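Local coordinates for aldehyde Dehydrogenase (Burkholderia cenocepacia, PDB 4O6R), which probably oxidises aldehydes to carboxylic acids with NAD(P)+ as cofactor, and binds AMP, at residues A[372-382]-A[393-401]. Residues are numbered along the deposited sequence; the frame is centred on the assembly and turned at random.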
loop_
_atom_site.group_PDB
_atom_site.type_symbol
_atom_site.label_atom_id
_atom_site.label_comp_id
_atom_site.label_asym_id
_atom_site.label_seq_id
_atom_site.Cartn_x
_atom_site.Cartn_y
_atom_site.Cartn_z
ATOM N N VAL A 372 -43.217 -14.522 -12.987
ATOM C CA VAL A 372 -43.695 -15.037 -11.717
ATOM C C VAL A 372 -43.832 -13.884 -10.721
ATOM O O VAL A 372 -43.047 -12.930 -10.746
ATOM C CB VAL A 372 -42.798 -16.186 -11.209
ATOM C CG1 VAL A 372 -41.390 -15.732 -10.932
ATOM C CG2 VAL A 372 -43.389 -16.828 -9.969
ATOM N N ARG A 373 -44.836 -13.958 -9.863
ATOM C CA ARG A 373 -45.060 -12.919 -8.872
ATOM C C ARG A 373 -44.025 -12.992 -7.750
ATOM O O ARG A 373 -43.479 -14.050 -7.488
ATOM C CB ARG A 373 -46.454 -13.039 -8.264
ATOM C CG ARG A 373 -47.569 -12.791 -9.274
ATOM C CD ARG A 373 -48.939 -12.959 -8.643
ATOM N NE ARG A 373 -48.986 -14.176 -7.844
ATOM C CZ ARG A 373 -49.694 -15.262 -8.130
ATOM N NH1 ARG A 373 -49.597 -16.298 -7.306
ATOM N NH2 ARG A 373 -50.519 -15.320 -9.204
ATOM N N PRO A 374 -43.749 -11.855 -7.107
ATOM C CA PRO A 374 -42.877 -11.855 -5.930
ATOM C C PRO A 374 -43.411 -12.847 -4.920
ATOM O O PRO A 374 -44.606 -12.832 -4.614
ATOM C CB PRO A 374 -42.980 -10.420 -5.402
ATOM C CG PRO A 374 -43.355 -9.604 -6.589
ATOM C CD PRO A 374 -44.200 -10.498 -7.471
ATOM N N THR A 375 -42.542 -13.729 -4.458
ATOM C CA THR A 375 -42.936 -14.879 -3.662
ATOM C C THR A 375 -42.199 -14.841 -2.308
ATOM O O THR A 375 -40.986 -14.629 -2.259
ATOM C CB THR A 375 -42.637 -16.163 -4.432
ATOM O OG1 THR A 375 -43.377 -16.172 -5.661
ATOM C CG2 THR A 375 -43.014 -17.365 -3.647
ATOM N N ILE A 376 -42.970 -14.980 -1.234
ATOM C CA ILE A 376 -42.488 -14.976 0.137
ATOM C C ILE A 376 -42.966 -16.249 0.826
ATOM O O ILE A 376 -44.173 -16.489 0.904
ATOM C CB ILE A 376 -43.030 -13.737 0.897
ATOM C CG1 ILE A 376 -42.542 -12.453 0.251
ATOM C CG2 ILE A 376 -42.606 -13.746 2.371
ATOM C CD1 ILE A 376 -43.241 -11.226 0.806
ATOM N N VAL A 377 -42.026 -17.043 1.344
ATOM C CA VAL A 377 -42.339 -18.312 1.975
ATOM C C VAL A 377 -41.737 -18.340 3.357
ATOM O O VAL A 377 -40.530 -18.154 3.501
ATOM C CB VAL A 377 -41.739 -19.510 1.207
ATOM C CG1 VAL A 377 -41.975 -20.795 1.961
ATOM C CG2 VAL A 377 -42.323 -19.597 -0.179
ATOM N N GLU A 378 -42.561 -18.594 4.366
ATOM C CA GLU A 378 -42.040 -18.809 5.690
ATOM C C GLU A 378 -41.700 -20.284 5.853
ATOM O O GLU A 378 -42.588 -21.132 5.735
ATOM C CB GLU A 378 -43.004 -18.311 6.750
ATOM C CG GLU A 378 -42.387 -18.363 8.134
ATOM C CD GLU A 378 -42.825 -17.226 9.072
ATOM O OE1 GLU A 378 -43.799 -16.475 8.818
ATOM O OE2 GLU A 378 -42.166 -17.117 10.100
ATOM N N ALA A 379 -40.423 -20.591 6.108
ATOM C CA ALA A 379 -39.968 -21.995 6.160
ATOM C C ALA A 379 -40.154 -22.606 7.531
ATOM O O ALA A 379 -40.050 -21.924 8.543
ATOM C CB ALA A 379 -38.518 -22.121 5.764
ATOM N N LYS A 380 -40.412 -23.907 7.554
ATOM C CA LYS A 380 -40.569 -24.630 8.810
ATOM C C LYS A 380 -39.229 -24.748 9.529
ATOM O O LYS A 380 -39.200 -24.620 10.736
ATOM C CB LYS A 380 -41.216 -25.997 8.542
ATOM C CG LYS A 380 -41.644 -26.794 9.752
ATOM C CD LYS A 380 -42.196 -28.147 9.306
ATOM C CE LYS A 380 -42.467 -29.070 10.490
ATOM N NZ LYS A 380 -42.652 -30.476 10.040
ATOM N N HIS A 381 -38.124 -24.930 8.786
ATOM C CA HIS A 381 -36.758 -25.050 9.348
ATOM C C HIS A 381 -35.686 -24.411 8.438
ATOM O O HIS A 381 -35.841 -24.395 7.183
ATOM C CB HIS A 381 -36.355 -26.538 9.533
ATOM C CG HIS A 381 -37.363 -27.395 10.258
ATOM N ND1 HIS A 381 -37.606 -27.291 11.612
ATOM C CD2 HIS A 381 -38.126 -28.428 9.823
ATOM C CE1 HIS A 381 -38.506 -28.184 11.972
ATOM N NE2 HIS A 381 -38.837 -28.892 10.905
ATOM N N ALA A 382 -34.586 -23.943 9.038
ATOM C CA ALA A 382 -33.423 -23.419 8.291
ATOM C C ALA A 382 -32.724 -24.448 7.371
ATOM O O ALA A 382 -31.910 -24.079 6.513
ATOM C CB ALA A 382 -32.388 -22.864 9.242
ATOM N N GLY A 393 -34.587 -16.442 -8.010
ATOM C CA GLY A 393 -35.803 -15.796 -8.551
ATOM C C GLY A 393 -36.312 -14.842 -7.491
ATOM O O GLY A 393 -35.658 -14.688 -6.425
ATOM N N PRO A 394 -37.476 -14.214 -7.743
ATOM C CA PRO A 394 -37.988 -13.194 -6.832
ATOM C C PRO A 394 -38.679 -13.915 -5.690
ATOM O O PRO A 394 -39.900 -13.904 -5.587
ATOM C CB PRO A 394 -38.989 -12.424 -7.695
ATOM C CG PRO A 394 -39.505 -13.451 -8.662
ATOM C CD PRO A 394 -38.310 -14.343 -8.950
ATOM N N PHE A 395 -37.872 -14.576 -4.868
ATOM C CA PHE A 395 -38.343 -15.620 -3.980
ATOM C C PHE A 395 -37.552 -15.512 -2.694
ATOM O O PHE A 395 -36.370 -15.712 -2.701
ATOM C CB PHE A 395 -38.096 -16.983 -4.663
ATOM C CG PHE A 395 -38.593 -18.178 -3.908
ATOM C CD1 PHE A 395 -38.045 -18.534 -2.674
ATOM C CD2 PHE A 395 -39.556 -19.011 -4.459
ATOM C CE1 PHE A 395 -38.500 -19.652 -1.999
ATOM C CE2 PHE A 395 -39.989 -20.147 -3.797
ATOM C CZ PHE A 395 -39.473 -20.476 -2.562
ATOM N N VAL A 396 -38.209 -15.176 -1.597
ATOM C CA VAL A 396 -37.499 -15.034 -0.316
ATOM C C VAL A 396 -38.034 -16.016 0.726
ATOM O O VAL A 396 -39.235 -16.252 0.813
ATOM C CB VAL A 396 -37.515 -13.560 0.185
ATOM C CG1 VAL A 396 -38.940 -13.045 0.356
ATOM C CG2 VAL A 396 -36.670 -13.395 1.456
ATOM N N THR A 397 -37.111 -16.626 1.456
ATOM C CA THR A 397 -37.426 -17.557 2.515
ATOM C C THR A 397 -37.220 -16.902 3.879
ATOM O O THR A 397 -36.156 -16.349 4.154
ATOM C CB THR A 397 -36.578 -18.816 2.402
ATOM O OG1 THR A 397 -36.792 -19.401 1.103
ATOM C CG2 THR A 397 -36.961 -19.818 3.507
ATOM N N VAL A 398 -38.267 -16.968 4.706
ATOM C CA VAL A 398 -38.273 -16.307 5.997
ATOM C C VAL A 398 -38.029 -17.306 7.094
ATOM O O VAL A 398 -38.668 -18.382 7.136
ATOM C CB VAL A 398 -39.601 -15.617 6.280
ATOM C CG1 VAL A 398 -39.506 -14.756 7.541
ATOM C CG2 VAL A 398 -40.018 -14.768 5.102
ATOM N N LEU A 399 -37.140 -16.907 8.003
ATOM C CA LEU A 399 -36.794 -17.656 9.193
ATOM C C LEU A 399 -36.813 -16.673 10.378
ATOM O O LEU A 399 -36.597 -15.474 10.189
ATOM C CB LEU A 399 -35.387 -18.239 9.040
ATOM C CG LEU A 399 -35.168 -19.245 7.901
ATOM C CD1 LEU A 399 -33.709 -19.400 7.559
ATOM C CD2 LEU A 399 -35.792 -20.569 8.262
ATOM N N ARG A 400 -37.095 -17.171 11.578
ATOM C CA ARG A 400 -37.147 -16.339 12.767
ATOM C C ARG A 400 -36.073 -16.764 13.771
ATOM O O ARG A 400 -35.632 -17.910 13.754
ATOM C CB ARG A 400 -38.531 -16.448 13.430
ATOM C CG ARG A 400 -39.645 -15.970 12.521
ATOM C CD ARG A 400 -40.979 -16.058 13.210
ATOM N NE ARG A 400 -42.073 -15.796 12.302
ATOM C CZ ARG A 400 -43.185 -15.173 12.656
ATOM N NH1 ARG A 400 -43.338 -14.718 13.896
ATOM N NH2 ARG A 400 -44.119 -14.961 11.743
ATOM N N PHE A 401 -35.694 -15.836 14.646
ATOM C CA PHE A 401 -34.707 -16.088 15.691
ATOM C C PHE A 401 -34.983 -15.280 16.926
ATOM O O PHE A 401 -35.763 -14.327 16.892
ATOM C CB PHE A 401 -33.290 -15.766 15.189
ATOM C CG PHE A 401 -33.019 -14.285 14.997
ATOM C CD1 PHE A 401 -33.419 -13.642 13.835
ATOM C CD2 PHE A 401 -32.405 -13.528 15.988
ATOM C CE1 PHE A 401 -33.167 -12.289 13.638
ATOM C CE2 PHE A 401 -32.144 -12.181 15.801
ATOM C CZ PHE A 401 -32.529 -11.557 14.620
HETATM O O HOH W 1 -39.898 -19.486 9.738
#
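With CG trans to the backbone N of Glu-378 (chi1 -172°) and the Arg-400 chain stretched from CG to NE, a carboxylate and a guanidinium meet near the C-terminal end of strand 375-378, Glu-378 OE2 lying at the edge of the guanidinium. Arg-400 NE donates to Glu-378 OE2 at 2.6 Å (N-H...O angle 156°), and OE2 accepts through its syn lone pair; Arg-400 NH2 adds two weak bonds, to OE1 and OE2. Planes only 22° apart make this a nearly coplanar, side-on salt bridge. The same guanidinium also pairs with Glu-299 and Asp-303.

The backbones pair in parallel register from Thr-375/Phe-395 to Glu-378/Val-398. Thr-375 N donates to Pro-394 O (2.9 Å) and Val-398 N to Val-377 O (2.8 Å), while Ala-379 N reaches Val-398 O (3.0 Å) just beyond strand 375-378.

On the face bearing Phe-395, Val-377 CG2 packs against its ring at CZ (3.8 Å) and Thr-375 CG2 lies near CD2; helix 334-349 covers this side. On the other face Ile-376 CG1 runs beside Val-396 CG1 (3.7 Å), and helix 302-315 packs on Ile-376.

Strand 375-378, helix 385-388 and strand 395-401 form a beta-alpha-beta unit, away from the AMP pocket. Three acidic partners around Arg-400 would probably stabilise its positive charge, so ionic pairing supplements a mainly apolar, backbone-bonded strand junction.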